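Local coordinates for protein probable ubiquitin-conjugating enzyme E2 7 (Caenorhabditis elegans, PDB 1PZV) that probably catalyses the covalent attachment of ubiquitin to other proteins, carrying ubiquitin as a thioester received from the E1 activating enzyme, at residues K66-K71 with S90-P95; W77-D82 with P129-P134. All coordinates share one frame; numbering follows the deposited sequence.

Contact 1 (K66-K71 with S90-P95); sequences KPPKMK and SILHDP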
loop_
_atom_site.group_PDB
_atom_site.type_symbol
_atom_site.label_atom_id
_atom_site.label_comp_id
_atom_site.label_asym_id
_atom_site.label_seq_id
_atom_site.Cartn_x
_atom_site.Cartn_y
_atom_site.Cartn_z
ATOM N N LYS A 66 -9.777 -7.733 -11.896
ATOM C CA LYS A 66 -9.186 -6.458 -12.272
ATOM C C LYS A 66 -8.713 -5.825 -10.974
ATOM O O LYS A 66 -9.516 -5.451 -10.121
ATOM C CB LYS A 66 -10.222 -5.574 -12.978
ATOM C CG LYS A 66 -9.739 -4.169 -13.319
ATOM C CD LYS A 66 -8.510 -4.157 -14.219
ATOM C CE LYS A 66 -8.008 -2.721 -14.410
ATOM N NZ LYS A 66 -6.800 -2.635 -15.275
ATOM N N PRO A 67 -7.389 -5.718 -10.805
ATOM C CA PRO A 67 -6.760 -5.141 -9.615
ATOM C C PRO A 67 -7.170 -3.701 -9.343
ATOM O O PRO A 67 -7.516 -2.943 -10.255
ATOM C CB PRO A 67 -5.260 -5.223 -9.920
ATOM C CG PRO A 67 -5.152 -6.226 -10.994
ATOM C CD PRO A 67 -6.381 -6.036 -11.824
ATOM N N PRO A 68 -7.165 -3.317 -8.067
ATOM C CA PRO A 68 -7.526 -1.947 -7.725
ATOM C C PRO A 68 -6.227 -1.156 -7.805
ATOM O O PRO A 68 -5.145 -1.742 -7.825
ATOM C CB PRO A 68 -8.035 -2.083 -6.299
ATOM C CG PRO A 68 -7.162 -3.179 -5.753
ATOM C CD PRO A 68 -7.185 -4.183 -6.875
ATOM N N LYS A 69 -6.321 0.163 -7.867
ATOM C CA LYS A 69 -5.121 0.987 -7.913
ATOM C C LYS A 69 -4.878 1.495 -6.501
ATOM O O LYS A 69 -5.819 1.920 -5.827
ATOM C CB LYS A 69 -5.303 2.169 -8.879
ATOM C CG LYS A 69 -5.356 1.766 -10.354
ATOM C CD LYS A 69 -5.306 2.981 -11.276
ATOM C CE LYS A 69 -5.111 2.566 -12.733
ATOM N NZ LYS A 69 -4.942 3.741 -13.644
ATOM N N MET A 70 -3.634 1.430 -6.037
ATOM C CA MET A 70 -3.333 1.907 -4.697
ATOM C C MET A 70 -2.420 3.111 -4.721
ATOM O O MET A 70 -1.271 3.018 -5.144
ATOM C CB MET A 70 -2.697 0.807 -3.855
ATOM C CG MET A 70 -2.497 1.215 -2.404
ATOM S SD MET A 70 -2.070 -0.196 -1.391
ATOM C CE MET A 70 -2.135 0.500 0.244
ATOM N N LYS A 71 -2.942 4.243 -4.260
ATOM C CA LYS A 71 -2.176 5.479 -4.224
ATOM C C LYS A 71 -1.978 5.969 -2.796
ATOM O O LYS A 71 -2.942 6.231 -2.082
ATOM C CB LYS A 71 -2.887 6.575 -5.028
ATOM C CG LYS A 71 -2.203 7.924 -4.914
ATOM C CD LYS A 71 -2.755 8.939 -5.912
ATOM C CE LYS A 71 -2.026 10.279 -5.783
ATOM N NZ LYS A 71 -2.334 11.207 -6.909
ATOM N N SER A 90 3.777 -6.184 -8.173
ATOM C CA SER A 90 3.261 -7.230 -9.069
ATOM C C SER A 90 1.783 -7.581 -8.934
ATOM O O SER A 90 1.037 -7.577 -9.922
ATOM C CB SER A 90 4.065 -8.521 -8.900
ATOM O OG SER A 90 5.449 -8.302 -9.093
ATOM N N ILE A 91 1.375 -7.892 -7.709
ATOM C CA ILE A 91 0.009 -8.292 -7.439
ATOM C C ILE A 91 -1.053 -7.265 -7.826
ATOM O O ILE A 91 -2.242 -7.543 -7.738
ATOM C CB ILE A 91 -0.148 -8.680 -5.960
ATOM C CG1 ILE A 91 -1.461 -9.428 -5.759
ATOM C CG2 ILE A 91 -0.082 -7.440 -5.083
ATOM C CD1 ILE A 91 -1.640 -9.954 -4.370
ATOM N N LEU A 92 -0.640 -6.076 -8.242
ATOM C CA LEU A 92 -1.613 -5.076 -8.660
ATOM C C LEU A 92 -1.617 -5.074 -10.169
ATOM O O LEU A 92 -2.503 -4.499 -10.811
ATOM C CB LEU A 92 -1.260 -3.691 -8.127
ATOM C CG LEU A 92 -1.437 -3.499 -6.619
ATOM C CD1 LEU A 92 -1.187 -2.037 -6.253
ATOM C CD2 LEU A 92 -2.847 -3.905 -6.201
ATOM N N HIS A 93 -0.613 -5.734 -10.738
ATOM C CA HIS A 93 -0.490 -5.837 -12.190
ATOM C C HIS A 93 -1.587 -6.729 -12.727
ATOM O O HIS A 93 -2.170 -7.509 -11.993
ATOM C CB HIS A 93 0.891 -6.366 -12.609
ATOM C CG HIS A 93 2.024 -5.494 -12.076
ATOM N ND1 HIS A 93 3.341 -5.837 -12.175
ATOM C CD2 HIS A 93 1.977 -4.299 -11.424
ATOM C CE1 HIS A 93 4.089 -4.894 -11.596
ATOM N NE2 HIS A 93 3.279 -3.965 -11.141
ATOM N N ASP A 94 -1.851 -6.649 -14.017
ATOM C CA ASP A 94 -2.997 -7.369 -14.507
ATOM C C ASP A 94 -3.068 -7.495 -16.010
ATOM O O ASP A 94 -3.222 -6.494 -16.687
ATOM C CB ASP A 94 -4.240 -6.579 -14.109
ATOM C CG ASP A 94 -4.324 -5.205 -14.768
ATOM O OD1 ASP A 94 -4.970 -5.073 -15.827
ATOM O OD2 ASP A 94 -3.729 -4.247 -14.228
ATOM N N PRO A 95 -2.945 -8.680 -16.575
ATOM C CA PRO A 95 -3.098 -8.644 -18.043
ATOM C C PRO A 95 -4.400 -7.969 -18.464
ATOM O O PRO A 95 -5.436 -8.617 -18.592
ATOM C CB PRO A 95 -3.024 -10.108 -18.438
ATOM C CG PRO A 95 -1.832 -10.498 -17.661
ATOM C CD PRO A 95 -1.676 -9.442 -16.588
#
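Lys66 and Asp94 form a hydrogen-bonded salt bridge, the one polar bond between these segments, and they meet in an unusual way: the ammonium reaches the carboxylate from above its plane, 48° out of it. NZ of Lys66 stands 3.1 Å from OD1 of Asp94. Lys66 sets out away from the other segment and turns back through a bend at chi2 (59°), which a long flexible chain allows, so that its charge can meet the acid at the partly exposed end of the contact. Inside this pair no hydrogen bond joins the segments; aliphatic carbons pack against each other and against carbonyl oxygens. Pro67, buried and pointing toward the other segment, lays its ring against the carbonyls of Leu92 and His93, with CG 3.4 Å from His93 O. Proline, with no N-H to donate, suits this place ahead of the strand, where its ring carbons face backbone carbonyls. The forked end of Leu92 spans Pro68 and Met70: CD2 lies 3.5 Å from Pro68 O, while CD1 comes 4.0 Å from Met70 CB. The Ser90-Leu92 turn of 3-10 helix is closed by His93 N bonding to Ser90 O, and His93 lies about 5 Å, side chain to side chain, from Cys88, the predicted thioester cysteine. Beyond CB the straight chain of Met70 runs on into the interior, where it touches Val122 of helix 115-127 and Ala55 and Leu57 of strand 52-58, while Pro68 touches Ile118 and Ile91 touches Thr117 of that same helix.

Contact 2 (W77-D82 with P129-P134); sequences WHPNID and PNFESP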
loop_
_atom_site.group_PDB
_atom_site.type_symbol
_atom_site.label_atom_id
_atom_site.label_comp_id
_atom_site.label_asym_id
_atom_site.label_seq_id
_atom_site.Cartn_x
_atom_site.Cartn_y
_atom_site.Cartn_z
ATOM N N TRP A 77 8.896 7.492 1.470
ATOM C CA TRP A 77 10.083 7.323 0.636
ATOM C C TRP A 77 10.369 5.847 0.439
ATOM O O TRP A 77 10.983 5.196 1.287
ATOM C CB TRP A 77 11.299 8.017 1.271
ATOM C CG TRP A 77 12.470 8.161 0.327
ATOM C CD1 TRP A 77 13.692 7.559 0.439
ATOM C CD2 TRP A 77 12.505 8.904 -0.903
ATOM N NE1 TRP A 77 14.478 7.864 -0.646
ATOM C CE2 TRP A 77 13.774 8.683 -1.489
ATOM C CE3 TRP A 77 11.580 9.720 -1.576
ATOM C CZ2 TRP A 77 14.148 9.260 -2.710
ATOM C CZ3 TRP A 77 11.954 10.296 -2.795
ATOM C CH2 TRP A 77 13.226 10.053 -3.350
ATOM N N HIS A 78 9.914 5.321 -0.693
ATOM C CA HIS A 78 10.098 3.904 -0.991
ATOM C C HIS A 78 10.376 3.607 -2.472
ATOM O O HIS A 78 9.807 4.232 -3.381
ATOM C CB HIS A 78 8.860 3.109 -0.542
ATOM C CG HIS A 78 9.083 1.633 -0.481
ATOM N ND1 HIS A 78 9.669 1.013 0.605
ATOM C CD2 HIS A 78 8.818 0.649 -1.371
ATOM C CE1 HIS A 78 9.750 -0.284 0.381
ATOM N NE2 HIS A 78 9.240 -0.534 -0.814
ATOM N N PRO A 79 11.269 2.643 -2.726
ATOM C CA PRO A 79 11.650 2.224 -4.076
ATOM C C PRO A 79 10.449 1.845 -4.945
ATOM O O PRO A 79 10.447 2.101 -6.155
ATOM C CB PRO A 79 12.556 1.025 -3.815
ATOM C CG PRO A 79 13.249 1.424 -2.539
ATOM C CD PRO A 79 12.124 2.002 -1.710
ATOM N N ASN A 80 9.428 1.243 -4.331
ATOM C CA ASN A 80 8.252 0.805 -5.076
ATOM C C ASN A 80 7.027 1.693 -5.007
ATOM O O ASN A 80 5.927 1.288 -5.370
ATOM C CB ASN A 80 7.902 -0.612 -4.668
ATOM C CG ASN A 80 9.045 -1.569 -4.922
ATOM O OD1 ASN A 80 9.622 -2.124 -3.981
ATOM N ND2 ASN A 80 9.402 -1.754 -6.204
ATOM N N ILE A 81 7.222 2.912 -4.531
ATOM C CA ILE A 81 6.149 3.886 -4.482
ATOM C C ILE A 81 6.745 5.019 -5.315
ATOM O O ILE A 81 7.809 5.537 -4.971
ATOM C CB ILE A 81 5.904 4.415 -3.064
ATOM C CG1 ILE A 81 5.864 3.264 -2.063
ATOM C CG2 ILE A 81 4.597 5.192 -3.033
ATOM C CD1 ILE A 81 4.683 2.348 -2.226
ATOM N N ASP A 82 6.097 5.389 -6.415
ATOM C CA ASP A 82 6.648 6.467 -7.221
ATOM C C ASP A 82 6.531 7.808 -6.496
ATOM O O ASP A 82 6.055 7.879 -5.359
ATOM C CB ASP A 82 5.979 6.542 -8.611
ATOM C CG ASP A 82 4.508 6.918 -8.550
ATOM O OD1 ASP A 82 4.119 7.717 -7.674
ATOM O OD2 ASP A 82 3.739 6.427 -9.403
ATOM N N PRO A 129 11.603 -4.381 -0.066
ATOM C CA PRO A 129 11.368 -3.811 -1.396
ATOM C C PRO A 129 11.919 -4.659 -2.544
ATOM O O PRO A 129 12.951 -5.325 -2.408
ATOM C CB PRO A 129 12.039 -2.442 -1.301
ATOM C CG PRO A 129 13.192 -2.703 -0.362
ATOM C CD PRO A 129 12.554 -3.559 0.709
ATOM N N ASN A 130 11.208 -4.648 -3.667
ATOM C CA ASN A 130 11.637 -5.387 -4.849
ATOM C C ASN A 130 12.124 -4.373 -5.863
ATOM O O ASN A 130 11.338 -3.580 -6.390
ATOM C CB ASN A 130 10.485 -6.204 -5.452
ATOM C CG ASN A 130 10.825 -6.771 -6.835
ATOM O OD1 ASN A 130 10.668 -6.094 -7.857
ATOM N ND2 ASN A 130 11.308 -8.012 -6.865
ATOM N N PHE A 131 13.421 -4.380 -6.128
ATOM C CA PHE A 131 13.953 -3.435 -7.086
ATOM C C PHE A 131 13.484 -3.859 -8.470
ATOM O O PHE A 131 12.340 -3.566 -8.830
ATOM C CB PHE A 131 15.475 -3.354 -6.948
ATOM C CG PHE A 131 15.916 -2.895 -5.572
ATOM C CD1 PHE A 131 15.918 -3.782 -4.488
ATOM C CD2 PHE A 131 16.244 -1.559 -5.337
ATOM C CE1 PHE A 131 16.228 -3.345 -3.193
ATOM C CE2 PHE A 131 16.556 -1.112 -4.043
ATOM C CZ PHE A 131 16.548 -2.008 -2.973
ATOM N N GLU A 132 14.311 -4.558 -9.241
ATOM C CA GLU A 132 13.873 -4.986 -10.568
ATOM C C GLU A 132 12.887 -3.989 -11.176
ATOM O O GLU A 132 11.680 -4.223 -11.160
ATOM C CB GLU A 132 13.162 -6.336 -10.495
ATOM C CG GLU A 132 14.036 -7.538 -10.242
ATOM C CD GLU A 132 13.317 -8.823 -10.627
ATOM O OE1 GLU A 132 12.173 -9.019 -10.159
ATOM O OE2 GLU A 132 13.889 -9.629 -11.397
ATOM N N SER A 133 13.392 -2.881 -11.696
ATOM C CA SER A 133 12.537 -1.864 -12.301
ATOM C C SER A 133 11.685 -1.118 -11.268
ATOM O O SER A 133 10.458 -1.101 -11.366
ATOM C CB SER A 133 11.612 -2.496 -13.352
ATOM O OG SER A 133 12.336 -3.313 -14.255
ATOM N N PRO A 134 12.326 -0.503 -10.260
ATOM C CA PRO A 134 11.596 0.241 -9.230
ATOM C C PRO A 134 10.825 1.396 -9.863
ATOM O O PRO A 134 11.205 1.890 -10.928
ATOM C CB PRO A 134 12.706 0.735 -8.315
ATOM C CG PRO A 134 13.737 -0.355 -8.427
ATOM C CD PRO A 134 13.753 -0.613 -9.908
#
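Asn80 and Asn130 make the tight part of this contact, the carboxamide of Asn80 pairing with the backbone of Asn130. Asn80 CG lies anti to its own carbonyl carbon (chi1 -59°), which brings the carboxamide across. Its ND2 donates to Asn130 O at 2.7 Å, nearly straight and almost in the amide plane. Asn130 N donates to Asn80 OD1 at 3.0 Å along a more bent path. Asparagine suits the place because one short side chain offers both donor and acceptor; an alanine here would probably leave Asn130 N and O without these partners and let the 129-134 loop shift. Alongside, His78 crosses Pro129 at about a right angle, its NE2 3.4 Å from Pro129 CB, while its ND1 bonds to Tyr48 OH. Pro79 O lies 3.4 Å from Pro134 CB. Looser are the partly exposed Phe131 ring, whose CE2 is 4.4 Å from Pro79 CG, and the exposed side chain of Asn130. His78, Pro79 and Asn80 form the HPN motif of E2 enzymes, a type I turn about 5 Å from the predicted active-site Cys88, between the Asn80 and Cys88 side chains. His78 and Asn80 touch Met125 of helix 115-127, and Pro134 and Pro129 meet Ala140 and Gln143 of helix 137-144.

Overall arrangement
From the N terminus, the chain passes through helix 5-17 and three strands before residues 66-71 lead into the edge strand 69-72. Residues 77-82 follow, and the chain runs past Cys88 to 90-95, where contact 1 closes the shorter loop. After helix 115-127, residues 129-134 return to the HPN turn and close contact 2 over a longer excursion that includes this helix. The two loops cross rather than nest. Their centres are 15 Å apart and their nearest atoms about 6 Å, without touching. Contact 1 joins the sheet edge to the segment following Cys88; contact 2 joins the segment preceding it to the approach to helix 137-144.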